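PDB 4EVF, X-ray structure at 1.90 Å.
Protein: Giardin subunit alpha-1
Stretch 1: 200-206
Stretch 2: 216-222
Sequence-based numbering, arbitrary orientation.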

# COMPACT_ATOMS: atom_id res chain seq x y z
N SER A 200 16.56 14.81 11.54
CA SER A 200 16.11 14.41 10.22
C SER A 200 14.62 14.76 10.09
O SER A 200 13.96 15.10 11.10
N ILE A 201 14.08 14.65 8.88
CA ILE A 201 12.66 14.93 8.68
C ILE A 201 11.79 14.05 9.59
O ILE A 201 10.84 14.55 10.20
N GLU A 202 12.13 12.77 9.70
CA GLU A 202 11.36 11.84 10.55
C GLU A 202 11.31 12.30 12.01
O GLU A 202 10.27 12.17 12.67
N GLN A 203 12.43 12.78 12.52
CA GLN A 203 12.50 13.24 13.91
C GLN A 203 11.70 14.53 14.08
O GLN A 203 11.01 14.73 15.09
N ALA A 204 11.79 15.39 13.07
CA ALA A 204 11.02 16.63 13.04
C ALA A 204 9.52 16.33 13.12
O ALA A 204 8.80 16.97 13.88
N ILE A 205 9.06 15.35 12.34
CA ILE A 205 7.67 14.94 12.35
C ILE A 205 7.24 14.52 13.77
O ILE A 205 6.17 14.88 14.25
N ALA A 206 8.10 13.75 14.43
CA ALA A 206 7.79 13.25 15.75
C ALA A 206 7.70 14.39 16.77
O ALA A 206 6.97 14.30 17.76
N THR A 216 0.31 9.64 9.70
CA THR A 216 -0.01 10.08 8.34
C THR A 216 1.20 10.73 7.68
O THR A 216 1.56 10.38 6.54
N PHE A 217 1.84 11.67 8.38
CA PHE A 217 3.03 12.34 7.84
C PHE A 217 4.23 11.39 7.73
O PHE A 217 5.06 11.49 6.82
N TYR A 218 4.32 10.46 8.68
CA TYR A 218 5.38 9.46 8.66
C TYR A 218 5.23 8.53 7.45
O TYR A 218 6.21 8.23 6.76
N CYS A 219 4.01 8.09 7.18
CA CYS A 219 3.78 7.24 6.01
C CYS A 219 4.08 8.03 4.74
O CYS A 219 4.70 7.52 3.79
N ALA A 220 3.65 9.29 4.72
CA ALA A 220 3.87 10.18 3.56
C ALA A 220 5.36 10.32 3.26
O ALA A 220 5.79 10.26 2.09
N HIS A 221 6.14 10.53 4.32
CA HIS A 221 7.60 10.54 4.25
C HIS A 221 8.19 9.30 3.56
O HIS A 221 8.97 9.41 2.60
N PHE A 222 7.84 8.11 4.05
CA PHE A 222 8.29 6.86 3.42
C PHE A 222 7.80 6.74 1.98
O PHE A 222 8.55 6.31 1.10

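The two helical segments run nearly antiparallel, at 168°, with their axes 9.9 Å apart at closest approach. At that spacing side chains from both helices meet between the backbones, and no hydrogen bond crosses between the stretches; the side chains meet by packing.

Ile205 has the largest area covered by the second helix, 75 Å². Its CA-to-CB bond points toward that helix, and its m,t rotamer extends the longer branch so that CD1 of Ile205 lies 3.5 Å from the backbone O of Phe217 and 4.2 Å from CB of His221. The other branch is used as well: CG2 of Ile205 packs 3.9 Å from CB of Phe217. A beta-branched aliphatic residue suits this buried site because it fills two directions at once. Phe217, also m at chi1, starts toward the first helix, but its ring leads away, so it offers this contact its CB and backbone. The carbonyl of Phe217 is already engaged within its helix by His221 N.

About one turn earlier, Glu202 points inward from a partly exposed position, which suits a residue joining packing carbons to a charged end. Its chi1 is m, but chi2 is 92°, between the usual wells. CG of Glu202 makes the closest approach, 3.1 Å from NE2 of His221, and OE2 of Glu202 also lies 3.5 Å from CE1 of His221. CB of Glu202 lies 3.9 Å from CE1 of Tyr218. Tyr218 leaves its helix sideways, and with chi1 near t (-160°) its long ring comes back toward Glu202.

His221, t at chi1, points toward the first helix; its imidazole suits this buried site by packing while ND1 is hydrogen-bonded elsewhere in the structure. Ile201, m,t like Ile205, makes a looser contact, CG2 of Ile201 to ND1 of His221 at 4.4 Å. Just before it, Ser200 adopts p, placing OG of Ser200 to cap the helix through a weak hydrogen bond from Gln203 N, 3.4 Å.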

# COMPACT_ATOMS: atom_id res chain seq x y z
CB SER A 200 16.27 12.90 10.05
OG SER A 200 15.40 12.23 10.93
CB ILE A 201 12.23 14.80 7.18
CG1 ILE A 201 13.10 15.69 6.27
CG2 ILE A 201 10.79 15.19 7.02
CD1 ILE A 201 12.58 15.82 4.82
CB GLU A 202 11.94 10.42 10.51
CG GLU A 202 12.38 9.92 9.15
CD GLU A 202 13.84 10.20 8.86
OE1 GLU A 202 14.71 9.52 9.46
OE2 GLU A 202 14.13 11.08 8.03
CB GLN A 203 13.96 13.43 14.33
CG GLN A 203 14.75 12.13 14.24
CD GLN A 203 16.23 12.28 14.53
OE1 GLN A 203 16.81 11.46 15.24
NE2 GLN A 203 16.84 13.31 13.98
CB ALA A 204 11.36 17.46 11.80
CB ILE A 205 7.41 13.77 11.36
CG1 ILE A 205 7.62 14.23 9.92
CG2 ILE A 205 6.00 13.23 11.50
CD1 ILE A 205 7.32 13.17 8.90
CB ALA A 206 8.83 12.22 16.19
CB THR A 216 -1.21 11.06 8.31
OG1 THR A 216 -2.39 10.40 8.79
CG2 THR A 216 -1.46 11.55 6.88
CB PHE A 217 3.38 13.58 8.66
CG PHE A 217 2.53 14.78 8.35
CD1 PHE A 217 1.25 14.90 8.86
CD2 PHE A 217 3.02 15.80 7.54
CE1 PHE A 217 0.46 16.00 8.58
CE2 PHE A 217 2.23 16.91 7.25
CZ PHE A 217 0.95 17.00 7.78
CB TYR A 218 5.36 8.65 9.96
CG TYR A 218 6.66 7.92 10.27
CD1 TYR A 218 7.88 8.43 9.88
CD2 TYR A 218 6.64 6.70 10.94
CE1 TYR A 218 9.07 7.76 10.17
CE2 TYR A 218 7.82 6.03 11.24
CZ TYR A 218 9.02 6.56 10.85
OH TYR A 218 10.19 5.88 11.13
CB CYS A 219 2.35 6.69 5.98
SG CYS A 219 2.06 5.33 7.20
CB ALA A 220 3.25 11.53 3.83
CB HIS A 221 8.17 10.70 5.66
CG HIS A 221 9.62 10.32 5.78
ND1 HIS A 221 10.64 11.11 5.31
CD2 HIS A 221 10.21 9.23 6.33
CE1 HIS A 221 11.80 10.53 5.55
NE2 HIS A 221 11.56 9.38 6.17
CB PHE A 222 7.83 5.64 4.22
CG PHE A 222 8.62 5.40 5.48
CD1 PHE A 222 7.97 5.26 6.70
CD2 PHE A 222 10.00 5.32 5.44
CE1 PHE A 222 8.70 5.04 7.86
CE2 PHE A 222 10.72 5.10 6.61
CZ PHE A 222 10.07 4.97 7.81